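PDB 3LTO: mevalonate diphosphate decarboxylase from Legionella pneumophila, which probably catalyses the ATP-dependent decarboxylation of mevalonate 5-diphosphate to isopentenyl diphosphate, a step of isoprenoid biosynthesis. Local coordinates for residues 173-183 with 286-294. Sequence-based numbering, arbitrary orientation.
Sequences YKDLLHQVIVI and PNVHLLYRS
Beside the start of the antiparallel strand pair, the side chains of Y173 and R293 lie alongside each other, pointing the same way: CE1 of Y173 rests 3.4 Å from CD of R293, whose guanidinium forms salt bridges with D295 through NH1 and with D276 through NH2. A water then links K174 O to S294 N just before the strands join. From L177 the pairing is regular, L177 N donating to Y292 O and L177 O accepting from Y292 N, and the CB atoms of this hydrogen-bonded pair touch at 3.9 Å. H178, with CG anti to its backbone N (chi1 166°), swings its ring toward the neighbouring strand on the face that also bears H289 and L291. Its CE1 meets H289 ND1 at 3.0 Å, rim to rim, the two rings nearly coplanar with planes 6° apart, while ND1 makes a weak bond to L290 O, a carbonyl that also takes the backbone N-H of Q179. Q179 works on the other side of the sheet. Its extended chain brings OE1 to the edge of the Y292 ring, 3.3 Å from CE2, with amide and ring nearly perpendicular (88°), and one water bridges OE1 and Y292 OH. Back on the histidine side, V180 places CG1 over one face of the H289 ring as a CH-pi contact, 4.2 Å from the centroid. I181 is paired through both backbone bonds with V288, and its CD1 meets CD1 of L290. Beyond this pair, N287 OD1 accepts the N-H of I183 at 3.2 Å, in the amide carbonyl plane, and ND2 is anchored on S105 O. Though 102 mostly helical residues separate them, these segments centre the four-stranded antiparallel sheet of the GHMP-type C-terminal domain, between strands 279-281 and 313-314, its L177, I181, L290 and Y292 face packed on helices 258-274 and 297-308.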
ATOM      1  N   TYR A 173     -16.133  12.041  15.462  1.00 26.19           N
ATOM      2  CA  TYR A 173     -15.653  13.003  16.451  1.00 26.64           C
ATOM      3  C   TYR A 173     -14.539  13.915  15.944  1.00 28.21           C
ATOM      4  O   TYR A 173     -13.653  13.483  15.214  1.00 30.09           O
ATOM      5  CB  TYR A 173     -15.191  12.256  17.702  1.00 24.67           C
ATOM      6  CG  TYR A 173     -16.286  11.424  18.326  1.00 22.46           C
ATOM      7  CD1 TYR A 173     -17.320  12.021  19.050  1.00 21.60           C
ATOM      8  CD2 TYR A 173     -16.306  10.039  18.172  1.00 20.99           C
ATOM      9  CE1 TYR A 173     -18.348  11.258  19.605  1.00 19.27           C
ATOM     10  CE2 TYR A 173     -17.332   9.265  18.723  1.00 20.36           C
ATOM     11  CZ  TYR A 173     -18.346   9.882  19.437  1.00 20.12           C
ATOM     12  OH  TYR A 173     -19.354   9.123  19.986  1.00 20.61           O
ATOM     13  N   LYS A 174     -14.598  15.182  16.340  1.00 28.57           N
ATOM     14  CA  LYS A 174     -13.613  16.180  15.932  1.00 28.97           C
ATOM     15  C   LYS A 174     -13.484  17.214  17.053  1.00 27.36           C
ATOM     16  O   LYS A 174     -14.342  17.301  17.929  1.00 27.18           O
ATOM     17  CB  LYS A 174     -14.074  16.867  14.641  1.00 32.92           C
ATOM     18  CG  LYS A 174     -14.429  15.895  13.508  1.00 37.66           C
ATOM     19  CD  LYS A 174     -15.266  16.568  12.421  1.00 40.56           C
ATOM     20  CE  LYS A 174     -15.668  15.578  11.323  1.00 42.40           C
ATOM     21  NZ  LYS A 174     -16.522  14.462  11.831  1.00 42.20           N
ATOM     22  N   ASP A 175     -12.422  18.006  17.020  1.00 25.32           N
ATOM     23  CA  ASP A 175     -12.213  19.005  18.053  1.00 24.12           C
ATOM     24  C   ASP A 175     -12.299  18.342  19.424  1.00 21.35           C
ATOM     25  O   ASP A 175     -13.119  18.720  20.256  1.00 22.69           O
ATOM     26  CB  ASP A 175     -13.263  20.118  17.961  1.00 26.12           C
ATOM     27  CG  ASP A 175     -13.169  20.911  16.669  1.00 30.94           C
ATOM     28  OD1 ASP A 175     -12.046  21.330  16.305  1.00 34.90           O
ATOM     29  OD2 ASP A 175     -14.216  21.128  16.020  1.00 29.98           O
ATOM     30  N   LEU A 176     -11.463  17.340  19.654  1.00 17.57           N
ATOM     31  CA  LEU A 176     -11.455  16.656  20.938  1.00 15.60           C
ATOM     32  C   LEU A 176     -10.594  17.451  21.904  1.00 14.81           C
ATOM     33  O   LEU A 176      -9.720  18.204  21.485  1.00 14.38           O
ATOM     34  CB  LEU A 176     -10.862  15.257  20.792  1.00 14.81           C
ATOM     35  CG  LEU A 176     -11.550  14.299  19.824  1.00 15.81           C
ATOM     36  CD1 LEU A 176     -10.706  13.032  19.695  1.00 12.76           C
ATOM     37  CD2 LEU A 176     -12.965  13.979  20.316  1.00 13.51           C
ATOM     38  N   LEU A 177     -10.854  17.309  23.198  1.00 15.31           N
ATOM     39  CA  LEU A 177     -10.028  17.988  24.187  1.00 16.10           C
ATOM     40  C   LEU A 177      -8.956  16.966  24.544  1.00 14.30           C
ATOM     41  O   LEU A 177      -9.273  15.844  24.929  1.00 13.26           O
ATOM     42  CB  LEU A 177     -10.837  18.357  25.433  1.00 18.09           C
ATOM     43  CG  LEU A 177     -10.002  18.926  26.590  1.00 22.37           C
ATOM     44  CD1 LEU A 177      -9.288  20.205  26.143  1.00 23.34           C
ATOM     45  CD2 LEU A 177     -10.906  19.205  27.791  1.00 22.87           C
ATOM     46  N   HIS A 178      -7.691  17.346  24.404  1.00 14.84           N
ATOM     47  CA  HIS A 178      -6.580  16.437  24.692  1.00 15.88           C
ATOM     48  C   HIS A 178      -5.747  16.867  25.896  1.00 15.55           C
ATOM     49  O   HIS A 178      -5.170  17.956  25.904  1.00 17.21           O
ATOM     50  CB  HIS A 178      -5.683  16.319  23.448  1.00 16.00           C
ATOM     51  CG  HIS A 178      -4.347  15.684  23.706  1.00 18.91           C
ATOM     52  ND1 HIS A 178      -4.206  14.431  24.262  1.00 19.31           N
ATOM     53  CD2 HIS A 178      -3.092  16.113  23.429  1.00 18.06           C
ATOM     54  CE1 HIS A 178      -2.924  14.115  24.314  1.00 17.52           C
ATOM     55  NE2 HIS A 178      -2.227  15.119  23.813  1.00 16.92           N
ATOM     56  N   GLN A 179      -5.692  16.008  26.911  1.00 15.07           N
ATOM     57  CA  GLN A 179      -4.911  16.277  28.117  1.00 13.38           C
ATOM     58  C   GLN A 179      -3.915  15.145  28.354  1.00 13.22           C
ATOM     59  O   GLN A 179      -4.194  13.981  28.056  1.00 11.80           O
ATOM     60  CB  GLN A 179      -5.816  16.405  29.346  1.00 11.52           C
ATOM     61  CG  GLN A 179      -6.884  17.470  29.232  1.00 14.15           C
ATOM     62  CD  GLN A 179      -7.756  17.549  30.476  1.00 16.22           C
ATOM     63  OE1 GLN A 179      -8.121  16.527  31.059  1.00 17.63           O
ATOM     64  NE2 GLN A 179      -8.101  18.765  30.880  1.00 18.67           N
ATOM     65  N   VAL A 180      -2.756  15.499  28.902  1.00 13.16           N
ATOM     66  CA  VAL A 180      -1.710  14.529  29.189  1.00 12.88           C
ATOM     67  C   VAL A 180      -1.299  14.558  30.658  1.00 13.09           C
ATOM     68  O   VAL A 180      -0.889  15.597  31.183  1.00 11.80           O
ATOM     69  CB  VAL A 180      -0.448  14.797  28.341  1.00 12.41           C
ATOM     70  CG1 VAL A 180       0.537  13.652  28.511  1.00 11.72           C
ATOM     71  CG2 VAL A 180      -0.828  14.977  26.881  1.00 12.73           C
ATOM     72  N   ILE A 181      -1.423  13.415  31.319  1.00 10.75           N
ATOM     73  CA  ILE A 181      -1.018  13.314  32.708  1.00 10.54           C
ATOM     74  C   ILE A 181       0.453  12.940  32.657  1.00 13.09           C
ATOM     75  O   ILE A 181       0.815  11.821  32.291  1.00 12.40           O
ATOM     76  CB  ILE A 181      -1.806  12.225  33.445  1.00  8.36           C
ATOM     77  CG1 ILE A 181      -3.282  12.622  33.500  1.00  6.65           C
ATOM     78  CG2 ILE A 181      -1.236  12.028  34.850  1.00  9.69           C
ATOM     79  CD1 ILE A 181      -4.219  11.474  33.790  1.00  7.06           C
ATOM     80  N   VAL A 182       1.300  13.899  33.002  1.00 14.61           N
ATOM     81  CA  VAL A 182       2.738  13.700  32.966  1.00 16.20           C
ATOM     82  C   VAL A 182       3.255  12.955  34.179  1.00 18.04           C
ATOM     83  O   VAL A 182       3.193  13.459  35.295  1.00 18.70           O
ATOM     84  CB  VAL A 182       3.468  15.046  32.888  1.00 16.39           C
ATOM     85  CG1 VAL A 182       4.965  14.822  32.728  1.00 15.85           C
ATOM     86  CG2 VAL A 182       2.901  15.865  31.747  1.00 14.99           C
ATOM     87  N   ILE A 183       3.761  11.749  33.951  1.00 18.72           N
ATOM     88  CA  ILE A 183       4.321  10.940  35.018  1.00 20.12           C
ATOM     89  C   ILE A 183       5.827  10.901  34.782  1.00 22.58           C
ATOM     90  O   ILE A 183       6.292  10.355  33.781  1.00 22.96           O
ATOM     91  CB  ILE A 183       3.722   9.521  35.002  1.00 19.12           C
ATOM     92  CG1 ILE A 183       2.236   9.596  35.365  1.00 19.35           C
ATOM     93  CG2 ILE A 183       4.471   8.628  35.966  1.00 16.10           C
ATOM     94  CD1 ILE A 183       1.522   8.269  35.347  1.00 18.36           C
ATOM     95  N   PRO A 286       5.832   6.837  29.867  1.00 10.28           N
ATOM     96  CA  PRO A 286       5.122   6.970  31.147  1.00 10.35           C
ATOM     97  C   PRO A 286       3.848   7.822  31.182  1.00 10.62           C
ATOM     98  O   PRO A 286       2.975   7.590  32.019  1.00 11.63           O
ATOM     99  CB  PRO A 286       6.192   7.552  32.057  1.00 10.25           C
ATOM    100  CG  PRO A 286       6.892   8.504  31.123  1.00  9.96           C
ATOM    101  CD  PRO A 286       7.069   7.642  29.877  1.00  8.70           C
ATOM    102  N   ASN A 287       3.743   8.807  30.294  1.00 10.31           N
ATOM    103  CA  ASN A 287       2.576   9.690  30.281  1.00  9.06           C
ATOM    104  C   ASN A 287       1.263   8.986  29.945  1.00  7.79           C
ATOM    105  O   ASN A 287       1.245   7.975  29.250  1.00  9.48           O
ATOM    106  CB  ASN A 287       2.783  10.846  29.289  1.00  9.83           C
ATOM    107  CG  ASN A 287       3.938  11.766  29.677  1.00 11.10           C
ATOM    108  OD1 ASN A 287       4.328  11.849  30.846  1.00 10.92           O
ATOM    109  ND2 ASN A 287       4.474  12.480  28.692  1.00  9.75           N
ATOM    110  N   VAL A 288       0.162   9.534  30.441  1.00  8.01           N
ATOM    111  CA  VAL A 288      -1.152   8.975  30.168  1.00  8.41           C
ATOM    112  C   VAL A 288      -1.965  10.030  29.432  1.00  8.52           C
ATOM    113  O   VAL A 288      -2.097  11.158  29.904  1.00  9.67           O
ATOM    114  CB  VAL A 288      -1.885   8.575  31.471  1.00  9.14           C
ATOM    115  CG1 VAL A 288      -3.305   8.132  31.151  1.00  9.36           C
ATOM    116  CG2 VAL A 288      -1.133   7.441  32.168  1.00  7.92           C
ATOM    117  N   HIS A 289      -2.501   9.654  28.275  1.00  7.52           N
ATOM    118  CA  HIS A 289      -3.284  10.571  27.460  1.00  9.28           C
ATOM    119  C   HIS A 289      -4.786  10.442  27.635  1.00 10.12           C
ATOM    120  O   HIS A 289      -5.353   9.345  27.640  1.00  9.24           O
ATOM    121  CB  HIS A 289      -2.945  10.388  25.977  1.00  8.86           C
ATOM    122  CG  HIS A 289      -1.517  10.685  25.648  1.00  9.84           C
ATOM    123  ND1 HIS A 289      -1.130  11.819  24.967  1.00 10.76           N
ATOM    124  CD2 HIS A 289      -0.377  10.023  25.955  1.00  8.72           C
ATOM    125  CE1 HIS A 289       0.188  11.845  24.874  1.00 10.31           C
ATOM    126  NE2 HIS A 289       0.668  10.767  25.466  1.00 10.99           N
ATOM    127  N   LEU A 290      -5.423  11.594  27.778  1.00 10.46           N
ATOM    128  CA  LEU A 290      -6.860  11.664  27.915  1.00 11.03           C
ATOM    129  C   LEU A 290      -7.414  12.365  26.678  1.00 11.32           C
ATOM    130  O   LEU A 290      -6.823  13.323  26.182  1.00 11.69           O
ATOM    131  CB  LEU A 290      -7.248  12.466  29.159  1.00 12.02           C
ATOM    132  CG  LEU A 290      -6.750  12.027  30.539  1.00 13.05           C
ATOM    133  CD1 LEU A 290      -7.456  12.870  31.598  1.00 11.44           C
ATOM    134  CD2 LEU A 290      -7.050  10.539  30.762  1.00 14.60           C
ATOM    135  N   LEU A 291      -8.544  11.870  26.183  1.00 12.29           N
ATOM    136  CA  LEU A 291      -9.220  12.448  25.029  1.00 12.35           C
ATOM    137  C   LEU A 291     -10.685  12.583  25.403  1.00 12.63           C
ATOM    138  O   LEU A 291     -11.325  11.607  25.808  1.00 13.47           O
ATOM    139  CB  LEU A 291      -9.067  11.551  23.796  1.00 11.75           C
ATOM    140  CG  LEU A 291      -7.679  11.567  23.153  1.00 11.64           C
ATOM    141  CD1 LEU A 291      -7.620  10.549  22.025  1.00 11.21           C
ATOM    142  CD2 LEU A 291      -7.382  12.968  22.629  1.00  9.79           C
ATOM    143  N   TYR A 292     -11.202  13.802  25.285  1.00 13.65           N
ATOM    144  CA  TYR A 292     -12.588  14.109  25.623  1.00 13.23           C
ATOM    145  C   TYR A 292     -13.294  14.667  24.404  1.00 14.09           C
ATOM    146  O   TYR A 292     -12.663  15.273  23.543  1.00 13.24           O
ATOM    147  CB  TYR A 292     -12.650  15.181  26.715  1.00 12.34           C
ATOM    148  CG  TYR A 292     -12.256  14.745  28.106  1.00 10.53           C
ATOM    149  CD1 TYR A 292     -13.168  14.104  28.938  1.00  9.40           C
ATOM    150  CD2 TYR A 292     -10.985  15.020  28.607  1.00 10.17           C
ATOM    151  CE1 TYR A 292     -12.826  13.749  30.238  1.00 11.58           C
ATOM    152  CE2 TYR A 292     -10.632  14.672  29.908  1.00  9.46           C
ATOM    153  CZ  TYR A 292     -11.557  14.039  30.716  1.00 10.91           C
ATOM    154  OH  TYR A 292     -11.220  13.703  32.007  1.00 12.47           O
ATOM    155  N   ARG A 293     -14.607  14.465  24.343  1.00 14.44           N
ATOM    156  CA  ARG A 293     -15.409  14.994  23.251  1.00 15.99           C
ATOM    157  C   ARG A 293     -15.528  16.504  23.452  1.00 15.85           C
ATOM    158  O   ARG A 293     -15.381  16.997  24.569  1.00 15.24           O
ATOM    159  CB  ARG A 293     -16.810  14.381  23.272  1.00 17.92           C
ATOM    160  CG  ARG A 293     -16.877  12.931  22.857  1.00 19.05           C
ATOM    161  CD  ARG A 293     -18.319  12.456  22.750  1.00 19.88           C
ATOM    162  NE  ARG A 293     -18.739  11.725  23.939  1.00 25.34           N
ATOM    163  CZ  ARG A 293     -19.191  12.286  25.051  1.00 24.91           C
ATOM    164  NH1 ARG A 293     -19.300  13.599  25.132  1.00 27.60           N
ATOM    165  NH2 ARG A 293     -19.502  11.532  26.091  1.00 26.03           N
ATOM    166  N   SER A 294     -15.797  17.236  22.376  1.00 16.48           N
ATOM    167  CA  SER A 294     -15.941  18.686  22.466  1.00 17.79           C
ATOM    168  C   SER A 294     -17.063  19.047  23.433  1.00 16.40           C
ATOM    169  O   SER A 294     -17.053  20.125  24.015  1.00 17.82           O
ATOM    170  CB  SER A 294     -16.242  19.282  21.093  1.00 17.35           C
ATOM    171  OG  SER A 294     -17.464  18.775  20.590  1.00 22.80           O
TER
HETATM  172  O   HOH W   1     -16.209  15.545  19.921  1.00 17.83           O
HETATM  173  O   HOH W   2      -9.770  15.535  32.856  1.00  5.94           O
HETATM  174  O   HOH W   3       7.058  12.194  31.453  1.00 20.67           O